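Long-range contacts in N-acetylglucosamine-6-phosphate deacetylase (Thermotoga maritima, PDB 1O12), which probably removes the acetyl group from N-acetylglucosamine 6-phosphate by hydrolysis, using a divalent metal cation bound in each subunit: residues P49-F57 against I345-L356; F164-L175 against E195-V204. One frame throughout, in Å; residues are numbered along the deposited sequence.

Interaction 1: residues P49-F57 against I345-L356; sequences PRGVLMPGF and IAEGTRADLVLL
Val52 and Met54 pair with Leu356 and Val354 in a short antiparallel beta arrangement. It ties strand 52-59 to strand 353-356, nearly 300 residues later, as expected where the flanking beta domain of this family meets the TIM barrel. Strand 52-59 also pairs in parallel with strands 18-22 and 87-93.

Four backbone hydrogen bonds join the two hydrogen-bonded pairs. Val52 N gives to Leu356 O at 2.8 Å and Leu356 N returns to Val52 O. Met54 and Val354 exchange bonds in the same way. A fifth bond, Gly56 N to Asp352 O, extends the pairing past Pro55; here the donor stands above the carbonyl plane, not on a lone pair. The carboxylate of Asp352 turns away to Lys367 and the backbone N of Glu368.

Apolar side chains fill both faces. On one, Leu53 crosses Leu355 at about a right angle, with its CD1 3.5 Å from CD1 of Leu355. Its CD2 lies 3.9 Å from Ile345 CD1, at the end of the Ile345 side chain, which points toward the strand of Leu53. An alanine in place of Leu53 would probably leave Leu355 CD1 and Ile345 CD1 without their shared neighbour and open a gap toward Val32. Ile345 CG1 also meets the Pro55 ring.

The other face carries Met54, present as selenomethionine, whose CG rests 3.8 Å from Leu356 CD1. Leu356 CD2 approaches Phe57 CZ obliquely. Val354 makes a CH-pi contact with the same ring. Its chi1 of 56° sets CG1 between the backbone N and the carbonyl carbon, and this methyl lies 4.1 Å from the ring centroid, over the face but offset toward the rim.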
loop_
_atom_site.group_PDB
_atom_site.type_symbol
_atom_site.label_atom_id
_atom_site.label_comp_id
_atom_site.label_asym_id
_atom_site.label_seq_id
_atom_site.Cartn_x
_atom_site.Cartn_y
_atom_site.Cartn_z
ATOM N N PRO A 49 -19.317 28.924 -16.114
ATOM C CA PRO A 49 -20.146 27.980 -15.351
ATOM C C PRO A 49 -21.019 28.506 -14.224
ATOM O O PRO A 49 -20.619 29.370 -13.452
ATOM C CB PRO A 49 -19.136 26.963 -14.851
ATOM C CG PRO A 49 -18.078 26.999 -15.889
ATOM C CD PRO A 49 -17.922 28.465 -16.162
ATOM N N ARG A 50 -22.215 27.922 -14.142
ATOM C CA ARG A 50 -23.265 28.240 -13.171
ATOM C C ARG A 50 -23.098 27.395 -11.898
ATOM O O ARG A 50 -23.372 27.845 -10.783
ATOM C CB ARG A 50 -24.642 27.946 -13.827
ATOM C CG ARG A 50 -25.906 28.342 -13.022
ATOM C CD ARG A 50 -27.002 27.217 -12.928
ATOM N NE ARG A 50 -27.595 26.796 -14.210
ATOM C CZ ARG A 50 -28.858 26.384 -14.355
ATOM N NH1 ARG A 50 -29.676 26.337 -13.299
ATOM N NH2 ARG A 50 -29.311 26.016 -15.553
ATOM N N GLY A 51 -22.664 26.160 -12.084
ATOM C CA GLY A 51 -22.464 25.246 -10.980
ATOM C C GLY A 51 -21.861 23.972 -11.554
ATOM O O GLY A 51 -21.373 23.954 -12.702
ATOM N N VAL A 52 -21.874 22.905 -10.769
ATOM C CA VAL A 52 -21.320 21.642 -11.240
ATOM C C VAL A 52 -22.452 20.666 -11.464
ATOM O O VAL A 52 -23.418 20.654 -10.713
ATOM C CB VAL A 52 -20.321 21.030 -10.202
ATOM C CG1 VAL A 52 -19.660 19.787 -10.780
ATOM C CG2 VAL A 52 -19.280 22.058 -9.810
ATOM N N LEU A 53 -22.340 19.866 -12.514
ATOM C CA LEU A 53 -23.354 18.853 -12.817
ATOM C C LEU A 53 -22.606 17.528 -12.869
ATOM O O LEU A 53 -21.632 17.390 -13.622
ATOM C CB LEU A 53 -24.006 19.102 -14.168
ATOM C CG LEU A 53 -25.269 18.265 -14.402
ATOM C CD1 LEU A 53 -26.398 18.872 -13.599
ATOM C CD2 LEU A 53 -25.665 18.231 -15.895
HETATM N N MSE A 54 -23.040 16.568 -12.062
HETATM C CA MSE A 54 -22.394 15.261 -12.027
HETATM C C MSE A 54 -23.440 14.148 -12.113
HETATM O O MSE A 54 -24.640 14.394 -11.921
HETATM C CB MSE A 54 -21.629 15.070 -10.711
HETATM C CG MSE A 54 -20.697 16.190 -10.291
HETATM SE SE MSE A 54 -19.807 15.764 -8.561
HETATM C CE MSE A 54 -18.744 14.227 -9.215
ATOM N N PRO A 55 -22.994 12.910 -12.397
ATOM C CA PRO A 55 -23.921 11.770 -12.481
ATOM C C PRO A 55 -24.518 11.581 -11.080
ATOM O O PRO A 55 -23.845 11.855 -10.094
ATOM C CB PRO A 55 -23.007 10.603 -12.868
ATOM C CG PRO A 55 -21.920 11.289 -13.644
ATOM C CD PRO A 55 -21.637 12.516 -12.805
ATOM N N GLY A 56 -25.775 11.154 -10.994
ATOM C CA GLY A 56 -26.392 10.955 -9.695
ATOM C C GLY A 56 -25.551 10.001 -8.844
ATOM O O GLY A 56 -25.140 8.953 -9.315
ATOM N N PHE A 57 -25.283 10.381 -7.600
ATOM C CA PHE A 57 -24.490 9.562 -6.696
ATOM C C PHE A 57 -25.167 8.216 -6.487
ATOM O O PHE A 57 -26.389 8.098 -6.627
ATOM C CB PHE A 57 -24.326 10.260 -5.349
ATOM C CG PHE A 57 -23.600 11.576 -5.438
ATOM C CD1 PHE A 57 -23.854 12.593 -4.516
ATOM C CD2 PHE A 57 -22.656 11.801 -6.445
ATOM C CE1 PHE A 57 -23.182 13.810 -4.596
ATOM C CE2 PHE A 57 -21.978 13.014 -6.537
ATOM C CZ PHE A 57 -22.239 14.016 -5.617
ATOM N N ILE A 345 -22.756 11.257 -17.991
ATOM C CA ILE A 345 -23.428 12.421 -18.529
ATOM C C ILE A 345 -22.950 12.372 -19.962
ATOM O O ILE A 345 -22.047 13.106 -20.352
ATOM C CB ILE A 345 -22.987 13.774 -17.946
ATOM C CG1 ILE A 345 -23.331 13.863 -16.454
ATOM C CG2 ILE A 345 -23.732 14.897 -18.708
ATOM C CD1 ILE A 345 -23.103 15.266 -15.853
ATOM N N ALA A 346 -23.553 11.466 -20.718
ATOM C CA ALA A 346 -23.236 11.259 -22.122
ATOM C C ALA A 346 -24.527 10.922 -22.885
ATOM O O ALA A 346 -25.460 10.330 -22.350
ATOM C CB ALA A 346 -22.215 10.108 -22.260
ATOM N N GLU A 347 -24.571 11.290 -24.150
ATOM C CA GLU A 347 -25.735 11.005 -24.963
ATOM C C GLU A 347 -26.099 9.523 -24.991
ATOM O O GLU A 347 -25.248 8.664 -25.208
ATOM C CB GLU A 347 -25.501 11.537 -26.367
ATOM C CG GLU A 347 -25.727 13.027 -26.416
ATOM C CD GLU A 347 -25.176 13.686 -27.658
ATOM O OE1 GLU A 347 -25.197 13.019 -28.725
ATOM O OE2 GLU A 347 -24.745 14.871 -27.556
ATOM N N GLY A 348 -27.372 9.242 -24.732
ATOM C CA GLY A 348 -27.862 7.878 -24.745
ATOM C C GLY A 348 -28.083 7.249 -23.388
ATOM O O GLY A 348 -28.681 6.177 -23.288
ATOM N N THR A 349 -27.623 7.907 -22.333
ATOM C CA THR A 349 -27.767 7.342 -20.996
ATOM C C THR A 349 -28.911 7.947 -20.160
ATOM O O THR A 349 -29.522 8.953 -20.538
ATOM C CB THR A 349 -26.446 7.486 -20.236
ATOM O OG1 THR A 349 -26.203 8.873 -19.969
ATOM C CG2 THR A 349 -25.289 6.935 -21.071
ATOM N N ARG A 350 -29.193 7.323 -19.019
ATOM C CA ARG A 350 -30.245 7.786 -18.129
ATOM C C ARG A 350 -29.930 9.121 -17.453
ATOM O O ARG A 350 -28.814 9.354 -16.973
ATOM C CB ARG A 350 -30.529 6.738 -17.047
ATOM C CG ARG A 350 -30.812 5.348 -17.596
ATOM C CD ARG A 350 -32.167 5.246 -18.275
ATOM N NE ARG A 350 -33.231 4.814 -17.359
ATOM C CZ ARG A 350 -33.304 3.617 -16.753
ATOM N NH1 ARG A 350 -32.368 2.679 -16.946
ATOM N NH2 ARG A 350 -34.338 3.357 -15.948
ATOM N N ALA A 351 -30.937 9.989 -17.389
ATOM C CA ALA A 351 -30.743 11.277 -16.757
ATOM C C ALA A 351 -30.834 11.267 -15.221
ATOM O O ALA A 351 -31.744 11.849 -14.646
ATOM C CB ALA A 351 -31.706 12.310 -17.336
ATOM N N ASP A 352 -29.907 10.574 -14.559
ATOM C CA ASP A 352 -29.866 10.613 -13.091
ATOM C C ASP A 352 -28.700 11.582 -12.867
ATOM O O ASP A 352 -27.532 11.270 -13.159
ATOM C CB ASP A 352 -29.578 9.228 -12.485
ATOM C CG ASP A 352 -30.786 8.266 -12.583
ATOM O OD1 ASP A 352 -31.901 8.730 -12.922
ATOM O OD2 ASP A 352 -30.620 7.047 -12.310
ATOM N N LEU A 353 -29.018 12.778 -12.382
ATOM C CA LEU A 353 -27.997 13.801 -12.213
ATOM C C LEU A 353 -28.083 14.575 -10.919
ATOM O O LEU A 353 -29.124 14.602 -10.272
ATOM C CB LEU A 353 -28.104 14.797 -13.356
ATOM C CG LEU A 353 -28.151 14.270 -14.781
ATOM C CD1 LEU A 353 -28.890 15.265 -15.667
ATOM C CD2 LEU A 353 -26.730 14.026 -15.266
ATOM N N VAL A 354 -26.969 15.200 -10.539
ATOM C CA VAL A 354 -26.958 16.033 -9.360
ATOM C C VAL A 354 -26.249 17.340 -9.701
ATOM O O VAL A 354 -25.159 17.348 -10.286
ATOM C CB VAL A 354 -26.260 15.345 -8.156
ATOM C CG1 VAL A 354 -24.836 14.928 -8.517
ATOM C CG2 VAL A 354 -26.281 16.283 -6.938
ATOM N N LEU A 355 -26.889 18.452 -9.364
ATOM C CA LEU A 355 -26.295 19.768 -9.598
ATOM C C LEU A 355 -25.765 20.271 -8.251
ATOM O O LEU A 355 -26.451 20.151 -7.237
ATOM C CB LEU A 355 -27.336 20.742 -10.134
ATOM C CG LEU A 355 -26.742 22.076 -10.599
ATOM C CD1 LEU A 355 -25.996 21.873 -11.945
ATOM C CD2 LEU A 355 -27.865 23.107 -10.745
ATOM N N LEU A 356 -24.555 20.834 -8.241
ATOM C CA LEU A 356 -23.943 21.322 -7.009
ATOM C C LEU A 356 -23.342 22.718 -7.136
ATOM O O LEU A 356 -23.115 23.189 -8.249
ATOM C CB LEU A 356 -22.838 20.361 -6.600
ATOM C CG LEU A 356 -23.206 18.876 -6.720
ATOM C CD1 LEU A 356 -22.893 18.349 -8.113
ATOM C CD2 LEU A 356 -22.457 18.102 -5.652
#

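Interaction 2: residues F164-L175 against E195-V204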
loop_
_atom_site.group_PDB
_atom_site.type_symbol
_atom_site.label_atom_id
_atom_site.label_comp_id
_atom_site.label_asym_id
_atom_site.label_seq_id
_atom_site.Cartn_x
_atom_site.Cartn_y
_atom_site.Cartn_z
ATOM N N PHE A 164 -19.517 -11.265 2.108
ATOM C CA PHE A 164 -19.132 -12.516 2.770
ATOM C C PHE A 164 -17.631 -12.623 3.120
ATOM O O PHE A 164 -16.775 -11.875 2.593
ATOM C CB PHE A 164 -19.487 -13.689 1.870
ATOM C CG PHE A 164 -18.511 -13.890 0.747
ATOM C CD1 PHE A 164 -17.605 -14.949 0.780
ATOM C CD2 PHE A 164 -18.452 -12.979 -0.314
ATOM C CE1 PHE A 164 -16.662 -15.097 -0.216
ATOM C CE2 PHE A 164 -17.498 -13.116 -1.329
ATOM C CZ PHE A 164 -16.603 -14.176 -1.282
ATOM N N ALA A 165 -17.322 -13.571 4.007
ATOM C CA ALA A 165 -15.942 -13.826 4.411
ATOM C C ALA A 165 -15.498 -15.123 3.718
ATOM O O ALA A 165 -15.928 -16.190 4.094
ATOM C CB ALA A 165 -15.870 -13.964 5.927
ATOM N N PRO A 166 -14.616 -15.035 2.701
ATOM C CA PRO A 166 -14.107 -16.191 1.931
ATOM C C PRO A 166 -13.621 -17.444 2.697
ATOM O O PRO A 166 -13.629 -18.552 2.150
ATOM C CB PRO A 166 -12.980 -15.588 1.094
ATOM C CG PRO A 166 -13.405 -14.168 0.931
ATOM C CD PRO A 166 -13.909 -13.804 2.303
ATOM N N GLU A 167 -13.207 -17.284 3.951
ATOM C CA GLU A 167 -12.715 -18.435 4.703
ATOM C C GLU A 167 -13.826 -19.206 5.430
ATOM O O GLU A 167 -13.610 -20.324 5.919
ATOM C CB GLU A 167 -11.638 -17.992 5.710
ATOM C CG GLU A 167 -12.182 -17.338 6.961
ATOM C CD GLU A 167 -12.518 -15.860 6.804
ATOM O OE1 GLU A 167 -12.657 -15.372 5.649
ATOM O OE2 GLU A 167 -12.656 -15.189 7.856
ATOM N N ILE A 168 -15.014 -18.618 5.493
ATOM C CA ILE A 168 -16.117 -19.253 6.188
ATOM C C ILE A 168 -16.491 -20.569 5.509
ATOM O O ILE A 168 -16.217 -20.789 4.328
ATOM C CB ILE A 168 -17.343 -18.282 6.286
ATOM C CG1 ILE A 168 -18.206 -18.654 7.485
ATOM C CG2 ILE A 168 -18.186 -18.340 5.020
ATOM C CD1 ILE A 168 -19.383 -17.673 7.762
ATOM N N GLU A 169 -17.099 -21.460 6.273
ATOM C CA GLU A 169 -17.510 -22.760 5.754
ATOM C C GLU A 169 -18.554 -22.602 4.657
ATOM O O GLU A 169 -19.509 -21.836 4.809
ATOM C CB GLU A 169 -18.101 -23.597 6.892
ATOM C CG GLU A 169 -18.463 -25.028 6.516
ATOM C CD GLU A 169 -19.498 -25.622 7.457
ATOM O OE1 GLU A 169 -19.395 -25.371 8.688
ATOM O OE2 GLU A 169 -20.406 -26.335 6.962
ATOM N N SER A 170 -18.366 -23.335 3.564
ATOM C CA SER A 170 -19.287 -23.324 2.422
ATOM C C SER A 170 -19.378 -21.988 1.705
ATOM O O SER A 170 -20.340 -21.712 0.986
ATOM C CB SER A 170 -20.692 -23.761 2.860
ATOM O OG SER A 170 -20.707 -25.134 3.193
ATOM N N SER A 171 -18.364 -21.161 1.887
ATOM C CA SER A 171 -18.359 -19.865 1.248
ATOM C C SER A 171 -18.490 -20.020 -0.271
ATOM O O SER A 171 -19.013 -19.135 -0.942
ATOM C CB SER A 171 -17.067 -19.134 1.591
ATOM O OG SER A 171 -15.955 -19.800 1.031
ATOM N N GLU A 172 -18.028 -21.152 -0.801
ATOM C CA GLU A 172 -18.073 -21.427 -2.247
ATOM C C GLU A 172 -19.475 -21.429 -2.869
ATOM O O GLU A 172 -19.635 -21.034 -4.018
ATOM C CB GLU A 172 -17.380 -22.764 -2.567
ATOM C CG GLU A 172 -16.471 -23.289 -1.455
ATOM C CD GLU A 172 -17.228 -24.131 -0.418
ATOM O OE1 GLU A 172 -16.920 -24.015 0.796
ATOM O OE2 GLU A 172 -18.125 -24.914 -0.823
ATOM N N LEU A 173 -20.481 -21.874 -2.125
ATOM C CA LEU A 173 -21.842 -21.890 -2.647
ATOM C C LEU A 173 -22.278 -20.489 -3.090
ATOM O O LEU A 173 -23.016 -20.337 -4.064
ATOM C CB LEU A 173 -22.829 -22.401 -1.581
ATOM C CG LEU A 173 -22.640 -23.792 -0.938
ATOM C CD1 LEU A 173 -23.889 -24.148 -0.101
ATOM C CD2 LEU A 173 -22.414 -24.839 -2.015
ATOM N N LEU A 174 -21.814 -19.468 -2.380
ATOM C CA LEU A 174 -22.191 -18.099 -2.696
ATOM C C LEU A 174 -21.873 -17.744 -4.142
ATOM O O LEU A 174 -22.521 -16.892 -4.726
ATOM C CB LEU A 174 -21.506 -17.116 -1.734
ATOM C CG LEU A 174 -21.748 -17.369 -0.248
ATOM C CD1 LEU A 174 -20.945 -16.357 0.549
ATOM C CD2 LEU A 174 -23.248 -17.299 0.103
ATOM N N LEU A 175 -20.886 -18.411 -4.730
ATOM C CA LEU A 175 -20.553 -18.125 -6.115
ATOM C C LEU A 175 -21.721 -18.395 -7.038
ATOM O O LEU A 175 -21.765 -17.904 -8.169
ATOM C CB LEU A 175 -19.378 -18.963 -6.561
ATOM C CG LEU A 175 -18.114 -18.582 -5.828
ATOM C CD1 LEU A 175 -17.056 -19.639 -6.072
ATOM C CD2 LEU A 175 -17.676 -17.216 -6.314
ATOM N N GLU A 195 -6.793 -17.496 0.140
ATOM C CA GLU A 195 -8.200 -17.830 0.286
ATOM C C GLU A 195 -9.052 -16.813 -0.445
ATOM O O GLU A 195 -10.070 -17.149 -1.045
ATOM C CB GLU A 195 -8.591 -17.910 1.751
ATOM C CG GLU A 195 -7.971 -19.094 2.447
ATOM C CD GLU A 195 -8.200 -19.073 3.945
ATOM O OE1 GLU A 195 -7.966 -18.017 4.587
ATOM O OE2 GLU A 195 -8.605 -20.132 4.478
ATOM N N PHE A 196 -8.624 -15.562 -0.411
ATOM C CA PHE A 196 -9.336 -14.533 -1.133
ATOM C C PHE A 196 -9.154 -14.822 -2.621
ATOM O O PHE A 196 -10.107 -14.729 -3.392
ATOM C CB PHE A 196 -8.768 -13.155 -0.810
ATOM C CG PHE A 196 -9.235 -12.092 -1.737
ATOM C CD1 PHE A 196 -10.443 -11.457 -1.526
ATOM C CD2 PHE A 196 -8.494 -11.771 -2.855
ATOM C CE1 PHE A 196 -10.908 -10.508 -2.429
ATOM C CE2 PHE A 196 -8.949 -10.831 -3.765
ATOM C CZ PHE A 196 -10.150 -10.198 -3.558
HETATM N N MSE A 197 -7.929 -15.173 -3.018
HETATM C CA MSE A 197 -7.614 -15.470 -4.423
HETATM C C MSE A 197 -8.474 -16.576 -5.050
HETATM O O MSE A 197 -8.718 -16.581 -6.273
HETATM C CB MSE A 197 -6.141 -15.848 -4.571
HETATM C CG MSE A 197 -5.199 -14.678 -4.466
HETATM SE SE MSE A 197 -5.377 -13.383 -5.963
HETATM C CE MSE A 197 -4.430 -14.392 -7.349
ATOM N N LYS A 198 -8.904 -17.523 -4.222
ATOM C CA LYS A 198 -9.743 -18.593 -4.715
ATOM C C LYS A 198 -10.990 -17.925 -5.272
ATOM O O LYS A 198 -11.542 -18.356 -6.290
ATOM C CB LYS A 198 -10.131 -19.530 -3.574
ATOM C CG LYS A 198 -9.766 -20.998 -3.785
ATOM C CD LYS A 198 -9.312 -21.648 -2.455
ATOM C CE LYS A 198 -7.944 -21.107 -1.966
ATOM N NZ LYS A 198 -7.563 -21.553 -0.575
ATOM N N PHE A 199 -11.427 -16.857 -4.610
ATOM C CA PHE A 199 -12.608 -16.150 -5.061
ATOM C C PHE A 199 -12.327 -15.122 -6.130
ATOM O O PHE A 199 -13.179 -14.848 -6.957
ATOM C CB PHE A 199 -13.328 -15.493 -3.891
ATOM C CG PHE A 199 -14.085 -16.457 -3.049
ATOM C CD1 PHE A 199 -13.442 -17.189 -2.065
ATOM C CD2 PHE A 199 -15.438 -16.661 -3.261
ATOM C CE1 PHE A 199 -14.149 -18.118 -1.302
ATOM C CE2 PHE A 199 -16.139 -17.583 -2.509
ATOM C CZ PHE A 199 -15.492 -18.312 -1.526
ATOM N N TYR A 200 -11.134 -14.547 -6.111
ATOM C CA TYR A 200 -10.763 -13.561 -7.105
ATOM C C TYR A 200 -10.644 -14.222 -8.465
ATOM O O TYR A 200 -10.941 -13.611 -9.477
ATOM C CB TYR A 200 -9.429 -12.934 -6.747
ATOM C CG TYR A 200 -8.904 -11.994 -7.808
ATOM C CD1 TYR A 200 -9.450 -10.711 -7.962
ATOM C CD2 TYR A 200 -7.838 -12.380 -8.652
ATOM C CE1 TYR A 200 -8.952 -9.824 -8.917
ATOM C CE2 TYR A 200 -7.325 -11.496 -9.620
ATOM C CZ TYR A 200 -7.885 -10.223 -9.739
ATOM O OH TYR A 200 -7.364 -9.327 -10.640
ATOM N N LYS A 201 -10.195 -15.473 -8.481
ATOM C CA LYS A 201 -10.047 -16.208 -9.727
ATOM C C LYS A 201 -11.410 -16.535 -10.314
ATOM O O LYS A 201 -11.519 -16.803 -11.507
ATOM C CB LYS A 201 -9.311 -17.513 -9.488
ATOM C CG LYS A 201 -7.910 -17.385 -8.925
ATOM C CD LYS A 201 -7.420 -18.767 -8.436
ATOM C CE LYS A 201 -6.002 -18.678 -7.921
ATOM N NZ LYS A 201 -5.103 -18.058 -8.956
ATOM N N GLU A 202 -12.447 -16.521 -9.476
ATOM C CA GLU A 202 -13.799 -16.830 -9.940
ATOM C C GLU A 202 -14.614 -15.583 -10.248
ATOM O O GLU A 202 -15.807 -15.671 -10.528
ATOM C CB GLU A 202 -14.554 -17.652 -8.903
ATOM C CG GLU A 202 -13.980 -19.033 -8.591
ATOM C CD GLU A 202 -13.865 -19.967 -9.812
ATOM O OE1 GLU A 202 -14.738 -19.941 -10.716
ATOM O OE2 GLU A 202 -12.894 -20.761 -9.847
ATOM N N GLY A 203 -13.973 -14.418 -10.173
ATOM C CA GLY A 203 -14.676 -13.185 -10.469
ATOM C C GLY A 203 -15.051 -12.289 -9.308
ATOM O O GLY A 203 -15.648 -11.245 -9.533
ATOM N N VAL A 204 -14.750 -12.654 -8.067
ATOM C CA VAL A 204 -15.104 -11.741 -6.978
ATOM C C VAL A 204 -14.079 -10.620 -7.021
ATOM O O VAL A 204 -12.880 -10.868 -6.832
ATOM C CB VAL A 204 -15.053 -12.426 -5.571
ATOM C CG1 VAL A 204 -15.412 -11.413 -4.498
ATOM C CG2 VAL A 204 -16.024 -13.654 -5.524
#
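Pro166 and Phe196 bring the two backbones nearest, with CA atoms 5.9 Å apart, where the type I turn from Ala165 to Ile168 passes helix 193-200. The contact is carried by side chains, and Phe199 is at its centre.

The Phe199 ring points from the helix into the bend formed by residues 164-175. Phe164 comes from the opposite direction. Its CE1 stands 3.4 Å above one face of the Phe199 ring, toward the rim. The two ring planes are inclined at 52°. Phe164 has chi1 78°, which sets CG between the backbone N and the carbonyl carbon and directs the ring at the helix. Pro166 CB packs 3.6 Å from Phe199 CD1. Ser171 OG lies at the ring edge, 3.0 Å from Phe199 CZ. This hydroxyl donates to Pro166 O at 2.9 Å, from above the carbonyl plane. The bond draws the loop in around the ring and gives the buried hydroxyl a partner.

Leu175 extends the apolar surface. Its CD2 touches Phe199 CD2 and also Val204 CG2, while CD1 reaches Glu202 CG at 4.0 Å. The helix ends in a Schellman motif, with Gly203 at positive phi. Phe199 O takes bonds from Glu202 N and Val204 N, which reach it from opposite faces of its plane.

Glu195 lays its carboxylate beside Glu167 CB, but OE1 of Glu195 bonds Thr192 N. Glu167 turns to Ser189 OG and Ile190 N, just after the iron ligand His188. Phe164, Leu175 and Val204 all touch Leu184 of strand 183-186, and Pro166 and Phe196 meet Ile224 of helix 223-230, so the contact packs against strand 183-186 and helix 223-230.

Interactions 1 and 2 lie on opposite sides of the chain's centre, about 36 Å apart between centres, and share no strand or helix. Interaction 1 is mostly buried, interaction 2 only partly. Interaction 1 closes a long loop of chain; interaction 2 is nested inside that loop and joins parts close in sequence. Their chemistry follows their place. Strand against strand gives backbone hydrogen bonds with mainly aliphatic packing on both faces, and one aromatic ring. Loop against helix gives one aromatic side chain held among others, with glutamates and a partly exposed leucine at its margin. Interaction 1 is away from the annotated sites, whereas interaction 2 lies near the iron site, with Glu167 about 7 Å from His188 between side chains.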